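Long-range contact in mitochondrial RNA-binding protein 2 (Trypanosoma brucei, PDB 2GIA), which binds guide RNA and, in complex with its partner MRP1, takes part in RNA matchmaking for mitochondrial RNA editing: residues V95-L109 against V116-P129. Residues are numbered along the deposited sequence; the frame is centred on the assembly and turned at random.
Sequences VMLPAVYTARFLAVL and VEVHSRYTNATFTP
V116 fits into the side of helix 101-109 among R104, F105 and V108. Its CG1 stands squarely over the F105 ring, 3.9 Å from the centroid and 3° off the normal, a CH-pi contact; chi1 of 54° sets CG1 between the backbone N and the carbonyl carbon, over the ring, and leaves CG2 to meet R104 CB at 3.6 Å. The carbonyl of E117 approaches the Y101 ring obliquely, with E117 O 3.5 Å from Y101 CE1. Both methyls of V118 meet Y101, CG1 near CZ and CG2 over a face toward the rim, and CG2 also reaches the edge of F105 at CE2. L97 CD2 touches both. Y101 OH passes beside the backbone at H119, whose buried N has no partner. Past the turn, T123 brings CG2 to within 3.7 Å of V95 CG2 on the strand that leads to the helix. F127 follows on the same side of its strand. Its ring plane is inclined 40° to that of F105, with the centroids 5.1 Å apart, and F105 CD1 lies over one face; V108 CG1 approaches obliquely and L109 CD2 reaches its edge, 3.8 Å from CE2. P129 finishes the row, its CD against V108 CG1. L180 and L176 of helix 170-187 extend this core from F105 and F127, and the chain of mitochondrial RNA-binding protein 1 packs on A103 and A107. Helix 101-109, running roughly antiparallel to strand 116-119, at 148°, thus links two four-stranded antiparallel sheets and packs on the first hairpin of the second, consistent with the Whirly-like fold of the MRP family.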
ATOM      1  N   VAL D  95       0.345  -2.488  27.445  1.00 37.71           N
ATOM      2  CA  VAL D  95      -0.492  -1.299  27.233  1.00 32.58           C
ATOM      3  C   VAL D  95      -1.428  -1.546  26.048  1.00 40.65           C
ATOM      4  O   VAL D  95      -0.988  -1.938  24.952  1.00 30.91           O
ATOM      5  CB  VAL D  95       0.372  -0.074  26.885  1.00 37.24           C
ATOM      6  CG1 VAL D  95      -0.527   1.142  26.595  1.00 40.99           C
ATOM      7  CG2 VAL D  95       1.353   0.214  27.997  1.00 44.60           C
ATOM      8  N   MET D  96      -2.715  -1.313  26.237  1.00 37.02           N
ATOM      9  CA  MET D  96      -3.621  -1.531  25.134  1.00 40.48           C
ATOM     10  C   MET D  96      -4.121  -0.203  24.663  1.00 39.03           C
ATOM     11  O   MET D  96      -4.719   0.543  25.421  1.00 35.58           O
ATOM     12  CB  MET D  96      -4.770  -2.417  25.550  1.00 44.44           C
ATOM     13  CG  MET D  96      -4.317  -3.766  26.046  1.00 51.17           C
ATOM     14  SD  MET D  96      -5.671  -4.941  25.857  1.00 78.61           S
ATOM     15  CE  MET D  96      -7.057  -4.048  26.632  1.00 65.87           C
ATOM     16  N   LEU D  97      -3.858   0.091  23.396  1.00 28.67           N
ATOM     17  CA  LEU D  97      -4.256   1.344  22.793  1.00 28.11           C
ATOM     18  C   LEU D  97      -5.491   1.133  21.932  1.00 35.88           C
ATOM     19  O   LEU D  97      -5.472   0.359  20.973  1.00 33.73           O
ATOM     20  CB  LEU D  97      -3.142   1.880  21.887  1.00 28.29           C
ATOM     21  CG  LEU D  97      -1.695   1.999  22.388  1.00 39.12           C
ATOM     22  CD1 LEU D  97      -0.795   2.335  21.201  1.00 33.76           C
ATOM     23  CD2 LEU D  97      -1.592   3.075  23.452  1.00 40.49           C
ATOM     24  N   PRO D  98      -6.579   1.843  22.246  1.00 33.39           N
ATOM     25  CA  PRO D  98      -7.841   1.763  21.506  1.00 31.09           C
ATOM     26  C   PRO D  98      -7.580   2.289  20.091  1.00 28.68           C
ATOM     27  O   PRO D  98      -6.645   3.077  19.868  1.00 28.07           O
ATOM     28  CB  PRO D  98      -8.763   2.718  22.264  1.00 32.77           C
ATOM     29  CG  PRO D  98      -8.143   2.829  23.609  1.00 39.07           C
ATOM     30  CD  PRO D  98      -6.669   2.810  23.349  1.00 38.28           C
ATOM     31  N   ALA D  99      -8.446   1.898  19.172  1.00 29.87           N
ATOM     32  CA  ALA D  99      -8.339   2.262  17.776  1.00 33.43           C
ATOM     33  C   ALA D  99      -8.179   3.741  17.500  1.00 41.07           C
ATOM     34  O   ALA D  99      -7.530   4.118  16.532  1.00 34.78           O
ATOM     35  CB  ALA D  99      -9.529   1.720  17.008  1.00 38.10           C
ATOM     36  N   VAL D 100      -8.752   4.589  18.343  1.00 35.51           N
ATOM     37  CA  VAL D 100      -8.641   6.022  18.109  1.00 37.60           C
ATOM     38  C   VAL D 100      -7.199   6.531  18.133  1.00 37.43           C
ATOM     39  O   VAL D 100      -6.902   7.562  17.514  1.00 39.28           O
ATOM     40  CB  VAL D 100      -9.488   6.827  19.135  1.00 45.84           C
ATOM     41  CG1 VAL D 100      -8.952   6.595  20.549  1.00 42.82           C
ATOM     42  CG2 VAL D 100      -9.459   8.309  18.792  1.00 46.36           C
ATOM     43  N   TYR D 101      -6.297   5.847  18.836  1.00 25.46           N
ATOM     44  CA  TYR D 101      -4.908   6.303  18.867  1.00 25.65           C
ATOM     45  C   TYR D 101      -4.111   5.996  17.584  1.00 22.98           C
ATOM     46  O   TYR D 101      -3.041   6.540  17.387  1.00 26.07           O
ATOM     47  CB  TYR D 101      -4.154   5.649  20.022  1.00 32.25           C
ATOM     48  CG  TYR D 101      -4.401   6.291  21.357  1.00 41.59           C
ATOM     49  CD1 TYR D 101      -3.965   7.597  21.608  1.00 47.01           C
ATOM     50  CD2 TYR D 101      -5.118   5.625  22.353  1.00 44.46           C
ATOM     51  CE1 TYR D 101      -4.245   8.242  22.815  1.00 40.33           C
ATOM     52  CE2 TYR D 101      -5.404   6.263  23.586  1.00 49.85           C
ATOM     53  CZ  TYR D 101      -4.964   7.573  23.797  1.00 53.54           C
ATOM     54  OH  TYR D 101      -5.247   8.234  24.977  1.00 60.71           O
ATOM     55  N   THR D 102      -4.609   5.131  16.714  1.00 24.90           N
ATOM     56  CA  THR D 102      -3.792   4.788  15.543  1.00 23.63           C
ATOM     57  C   THR D 102      -3.411   5.986  14.706  1.00 20.60           C
ATOM     58  O   THR D 102      -2.210   6.214  14.406  1.00 19.45           O
ATOM     59  CB  THR D 102      -4.508   3.749  14.691  1.00 25.66           C
ATOM     60  OG1 THR D 102      -4.841   2.650  15.544  1.00 24.11           O
ATOM     61  CG2 THR D 102      -3.575   3.237  13.525  1.00 18.97           C
ATOM     62  N   ALA D 103      -4.412   6.767  14.326  1.00 20.90           N
ATOM     63  CA  ALA D 103      -4.160   7.942  13.523  1.00 22.72           C
ATOM     64  C   ALA D 103      -3.291   8.967  14.257  1.00 28.73           C
ATOM     65  O   ALA D 103      -2.558   9.707  13.603  1.00 21.98           O
ATOM     66  CB  ALA D 103      -5.510   8.577  13.080  1.00 24.62           C
ATOM     67  N   ARG D 104      -3.351   9.028  15.601  1.00 27.40           N
ATOM     68  CA  ARG D 104      -2.514  10.007  16.344  1.00 23.15           C
ATOM     69  C   ARG D 104      -1.047   9.617  16.344  1.00 19.90           C
ATOM     70  O   ARG D 104      -0.186  10.485  16.288  1.00 24.98           O
ATOM     71  CB  ARG D 104      -2.976  10.164  17.807  1.00 25.99           C
ATOM     72  CG  ARG D 104      -4.375  10.848  17.873  1.00 28.43           C
ATOM     73  CD  ARG D 104      -4.837  11.019  19.328  1.00 36.61           C
ATOM     74  NE  ARG D 104      -6.151  11.644  19.402  1.00 35.81           N
ATOM     75  CZ  ARG D 104      -6.367  12.957  19.539  1.00 51.36           C
ATOM     76  NH1 ARG D 104      -5.356  13.831  19.621  1.00 41.08           N
ATOM     77  NH2 ARG D 104      -7.617  13.399  19.614  1.00 53.30           N
ATOM     78  N   PHE D 105      -0.770   8.315  16.439  1.00 22.02           N
ATOM     79  CA  PHE D 105       0.607   7.832  16.341  1.00 18.82           C
ATOM     80  C   PHE D 105       1.073   8.042  14.900  1.00 18.82           C
ATOM     81  O   PHE D 105       2.197   8.480  14.675  1.00 20.05           O
ATOM     82  CB  PHE D 105       0.679   6.350  16.695  1.00 19.21           C
ATOM     83  CG  PHE D 105       0.912   6.100  18.185  1.00 23.34           C
ATOM     84  CD1 PHE D 105       2.184   5.791  18.652  1.00 25.52           C
ATOM     85  CD2 PHE D 105      -0.133   6.208  19.088  1.00 25.16           C
ATOM     86  CE1 PHE D 105       2.408   5.587  20.046  1.00 28.79           C
ATOM     87  CE2 PHE D 105       0.072   6.007  20.479  1.00 28.44           C
ATOM     88  CZ  PHE D 105       1.338   5.702  20.941  1.00 27.60           C
ATOM     89  N   LEU D 106       0.213   7.728  13.921  1.00 21.49           N
ATOM     90  CA  LEU D 106       0.601   7.907  12.519  1.00 16.71           C
ATOM     91  C   LEU D 106       0.942   9.366  12.276  1.00 22.03           C
ATOM     92  O   LEU D 106       1.899   9.691  11.542  1.00 20.20           O
ATOM     93  CB  LEU D 106      -0.540   7.433  11.553  1.00 16.29           C
ATOM     94  CG  LEU D 106      -0.570   5.888  11.453  1.00 16.75           C
ATOM     95  CD1 LEU D 106      -1.879   5.448  10.755  1.00 17.59           C
ATOM     96  CD2 LEU D 106       0.656   5.357  10.664  1.00 19.50           C
ATOM     97  N   ALA D 107       0.161  10.271  12.882  1.00 21.89           N
ATOM     98  CA  ALA D 107       0.426  11.686  12.655  1.00 20.85           C
ATOM     99  C   ALA D 107       1.842  12.072  13.105  1.00 20.52           C
ATOM    100  O   ALA D 107       2.473  12.927  12.481  1.00 25.21           O
ATOM    101  CB  ALA D 107      -0.635  12.565  13.352  1.00 23.77           C
ATOM    102  N   VAL D 108       2.345  11.433  14.163  1.00 18.47           N
ATOM    103  CA  VAL D 108       3.695  11.730  14.634  1.00 22.37           C
ATOM    104  C   VAL D 108       4.722  11.111  13.670  1.00 21.57           C
ATOM    105  O   VAL D 108       5.652  11.790  13.231  1.00 22.22           O
ATOM    106  CB  VAL D 108       3.919  11.209  16.092  1.00 23.78           C
ATOM    107  CG1 VAL D 108       5.419  11.346  16.501  1.00 19.75           C
ATOM    108  CG2 VAL D 108       3.012  12.012  17.080  1.00 22.77           C
ATOM    109  N   LEU D 109       4.528   9.843  13.305  1.00 21.52           N
ATOM    110  CA  LEU D 109       5.438   9.157  12.385  1.00 20.43           C
ATOM    111  C   LEU D 109       5.516   9.866  11.029  1.00 22.07           C
ATOM    112  O   LEU D 109       6.558   9.889  10.396  1.00 23.63           O
ATOM    113  CB  LEU D 109       4.958   7.694  12.168  1.00 19.08           C
ATOM    114  CG  LEU D 109       5.049   6.834  13.444  1.00 22.34           C
ATOM    115  CD1 LEU D 109       4.193   5.555  13.396  1.00 20.03           C
ATOM    116  CD2 LEU D 109       6.501   6.453  13.616  1.00 21.05           C
ATOM    117  N   VAL D 116       2.139  12.614  20.722  1.00 27.27           N
ATOM    118  CA  VAL D 116       0.868  11.974  21.007  1.00 26.81           C
ATOM    119  C   VAL D 116       0.998  11.498  22.452  1.00 31.34           C
ATOM    120  O   VAL D 116       2.001  10.886  22.814  1.00 31.98           O
ATOM    121  CB  VAL D 116       0.537  10.748  20.086  1.00 30.75           C
ATOM    122  CG1 VAL D 116       1.677   9.707  20.091  1.00 25.68           C
ATOM    123  CG2 VAL D 116      -0.741  10.085  20.580  1.00 29.77           C
ATOM    124  N   GLU D 117      -0.008  11.804  23.267  1.00 34.36           N
ATOM    125  CA  GLU D 117      -0.029  11.410  24.681  1.00 35.61           C
ATOM    126  C   GLU D 117      -1.111  10.387  24.943  1.00 32.83           C
ATOM    127  O   GLU D 117      -2.220  10.512  24.445  1.00 37.18           O
ATOM    128  CB  GLU D 117      -0.308  12.618  25.571  1.00 39.23           C
ATOM    129  CG  GLU D 117       0.845  13.589  25.659  1.00 46.81           C
ATOM    130  CD  GLU D 117       0.575  14.680  26.678  1.00 56.88           C
ATOM    131  OE1 GLU D 117       0.027  14.347  27.748  1.00 59.83           O
ATOM    132  OE2 GLU D 117       0.915  15.853  26.420  1.00 54.83           O
ATOM    133  N   VAL D 118      -0.783   9.363  25.718  1.00 36.08           N
ATOM    134  CA  VAL D 118      -1.749   8.336  26.080  1.00 38.36           C
ATOM    135  C   VAL D 118      -1.887   8.444  27.610  1.00 42.69           C
ATOM    136  O   VAL D 118      -0.884   8.388  28.324  1.00 40.51           O
ATOM    137  CB  VAL D 118      -1.217   6.923  25.746  1.00 41.58           C
ATOM    138  CG1 VAL D 118      -2.301   5.893  25.990  1.00 39.65           C
ATOM    139  CG2 VAL D 118      -0.692   6.878  24.298  1.00 41.91           C
ATOM    140  N   HIS D 119      -3.117   8.606  28.098  1.00 50.11           N
ATOM    141  CA  HIS D 119      -3.386   8.724  29.543  1.00 55.27           C
ATOM    142  C   HIS D 119      -4.473   7.761  29.985  1.00 57.26           C
ATOM    143  O   HIS D 119      -5.566   7.740  29.420  1.00 59.95           O
ATOM    144  CB  HIS D 119      -3.844  10.141  29.923  1.00 51.80           C
ATOM    145  CG  HIS D 119      -2.827  11.205  29.650  1.00 47.84           C
ATOM    146  ND1 HIS D 119      -1.668  11.338  30.387  1.00 49.78           N
ATOM    147  CD2 HIS D 119      -2.787  12.175  28.707  1.00 48.31           C
ATOM    148  CE1 HIS D 119      -0.960  12.345  29.908  1.00 50.57           C
ATOM    149  NE2 HIS D 119      -1.615  12.869  28.889  1.00 47.72           N
ATOM    150  N   SER D 120      -4.152   6.974  31.009  1.00 65.05           N
ATOM    151  CA  SER D 120      -5.056   5.994  31.608  1.00 66.37           C
ATOM    152  C   SER D 120      -4.724   5.920  33.092  1.00 66.89           C
ATOM    153  O   SER D 120      -3.800   6.588  33.555  1.00 67.14           O
ATOM    154  CB  SER D 120      -4.856   4.614  30.980  1.00 64.36           C
ATOM    155  OG  SER D 120      -5.533   4.536  29.741  1.00 76.23           O
ATOM    156  N   ARG D 121      -5.474   5.111  33.836  1.00 71.13           N
ATOM    157  CA  ARG D 121      -5.213   4.972  35.265  1.00 73.78           C
ATOM    158  C   ARG D 121      -4.119   3.943  35.498  1.00 72.23           C
ATOM    159  O   ARG D 121      -3.751   3.644  36.639  1.00 75.59           O
ATOM    160  CB  ARG D 121      -6.490   4.589  36.023  1.00 76.93           C
ATOM    161  CG  ARG D 121      -7.112   5.767  36.809  1.00 81.93           C
ATOM    162  CD  ARG D 121      -6.139   6.353  37.860  1.00 86.14           C
ATOM    163  NE  ARG D 121      -5.019   7.094  37.264  1.00 92.76           N
ATOM    164  CZ  ARG D 121      -3.882   7.397  37.896  1.00 92.21           C
ATOM    165  NH1 ARG D 121      -3.691   7.026  39.160  1.00 93.21           N
ATOM    166  NH2 ARG D 121      -2.933   8.079  37.263  1.00 89.50           N
ATOM    167  N   TYR D 122      -3.598   3.415  34.399  1.00 66.80           N
ATOM    168  CA  TYR D 122      -2.526   2.438  34.449  1.00 64.99           C
ATOM    169  C   TYR D 122      -1.358   2.916  33.593  1.00 61.31           C
ATOM    170  O   TYR D 122      -0.216   2.507  33.804  1.00 55.85           O
ATOM    171  CB  TYR D 122      -3.025   1.069  33.956  1.00 71.47           C
ATOM    172  CG  TYR D 122      -4.015   0.419  34.904  1.00 80.49           C
ATOM    173  CD1 TYR D 122      -3.668   0.171  36.236  1.00 82.88           C
ATOM    174  CD2 TYR D 122      -5.311   0.095  34.487  1.00 82.02           C
ATOM    175  CE1 TYR D 122      -4.586  -0.380  37.135  1.00 88.65           C
ATOM    176  CE2 TYR D 122      -6.244  -0.457  35.378  1.00 87.40           C
ATOM    177  CZ  TYR D 122      -5.874  -0.691  36.705  1.00 92.20           C
ATOM    178  OH  TYR D 122      -6.784  -1.217  37.609  1.00 95.00           O
ATOM    179  N   THR D 123      -1.635   3.807  32.644  1.00 59.09           N
ATOM    180  CA  THR D 123      -0.571   4.290  31.769  1.00 56.02           C
ATOM    181  C   THR D 123      -0.554   5.780  31.470  1.00 45.78           C
ATOM    182  O   THR D 123      -1.589   6.404  31.258  1.00 49.80           O
ATOM    183  CB  THR D 123      -0.594   3.555  30.411  1.00 59.40           C
ATOM    184  OG1 THR D 123      -1.806   3.865  29.716  1.00 70.61           O
ATOM    185  CG2 THR D 123      -0.530   2.075  30.616  1.00 62.42           C
ATOM    186  N   ASN D 124       0.647   6.339  31.462  1.00 41.80           N
ATOM    187  CA  ASN D 124       0.856   7.738  31.129  1.00 45.64           C
ATOM    188  C   ASN D 124       2.067   7.722  30.175  1.00 43.38           C
ATOM    189  O   ASN D 124       3.218   7.662  30.607  1.00 43.86           O
ATOM    190  CB  ASN D 124       1.128   8.551  32.408  1.00 49.81           C
ATOM    191  CG  ASN D 124       1.672   9.938  32.125  1.00 56.19           C
ATOM    192  OD1 ASN D 124       1.471  10.492  31.039  1.00 59.57           O
ATOM    193  ND2 ASN D 124       2.361  10.520  33.113  1.00 56.57           N
ATOM    194  N   ALA D 125       1.808   7.771  28.872  1.00 39.29           N
ATOM    195  CA  ALA D 125       2.915   7.720  27.902  1.00 38.26           C
ATOM    196  C   ALA D 125       2.866   8.772  26.811  1.00 32.35           C
ATOM    197  O   ALA D 125       1.794   9.327  26.519  1.00 31.85           O
ATOM    198  CB  ALA D 125       2.961   6.334  27.255  1.00 38.35           C
ATOM    199  N   THR D 126       4.039   9.046  26.225  1.00 30.32           N
ATOM    200  CA  THR D 126       4.174   9.979  25.098  1.00 34.38           C
ATOM    201  C   THR D 126       4.990   9.302  23.985  1.00 29.53           C
ATOM    202  O   THR D 126       5.834   8.419  24.257  1.00 33.31           O
ATOM    203  CB  THR D 126       4.930  11.324  25.461  1.00 30.97           C
ATOM    204  OG1 THR D 126       6.322  11.061  25.677  1.00 36.68           O
ATOM    205  CG2 THR D 126       4.292  11.979  26.690  1.00 40.28           C
ATOM    206  N   PHE D 127       4.744   9.721  22.739  1.00 27.65           N
ATOM    207  CA  PHE D 127       5.474   9.198  21.588  1.00 27.24           C
ATOM    208  C   PHE D 127       5.829  10.468  20.835  1.00 24.00           C
ATOM    209  O   PHE D 127       4.955  11.201  20.410  1.00 24.91           O
ATOM    210  CB  PHE D 127       4.570   8.276  20.720  1.00 30.10           C
ATOM    211  CG  PHE D 127       5.293   7.642  19.573  1.00 28.42           C
ATOM    212  CD1 PHE D 127       6.124   6.539  19.788  1.00 28.78           C
ATOM    213  CD2 PHE D 127       5.179   8.163  18.285  1.00 29.42           C
ATOM    214  CE1 PHE D 127       6.851   5.947  18.733  1.00 30.78           C
ATOM    215  CE2 PHE D 127       5.890   7.595  17.230  1.00 25.40           C
ATOM    216  CZ  PHE D 127       6.734   6.476  17.453  1.00 23.74           C
ATOM    217  N   THR D 128       7.120  10.686  20.637  1.00 25.74           N
ATOM    218  CA  THR D 128       7.592  11.892  20.012  1.00 27.92           C
ATOM    219  C   THR D 128       8.795  11.608  19.144  1.00 23.61           C
ATOM    220  O   THR D 128       9.432  10.550  19.271  1.00 30.74           O
ATOM    221  CB  THR D 128       8.042  12.861  21.133  1.00 31.44           C
ATOM    222  OG1 THR D 128       9.072  12.213  21.887  1.00 31.83           O
ATOM    223  CG2 THR D 128       6.896  13.136  22.110  1.00 29.18           C
ATOM    224  N   PRO D 129       9.137  12.548  18.249  1.00 28.37           N
ATOM    225  CA  PRO D 129      10.308  12.360  17.388  1.00 29.58           C
ATOM    226  C   PRO D 129      11.543  12.500  18.286  1.00 35.07           C
ATOM    227  O   PRO D 129      11.515  13.204  19.302  1.00 33.02           O
ATOM    228  CB  PRO D 129      10.252  13.528  16.402  1.00 28.15           C
ATOM    229  CG  PRO D 129       8.899  14.093  16.534  1.00 31.43           C
ATOM    230  CD  PRO D 129       8.330  13.709  17.850  1.00 27.88           C
TER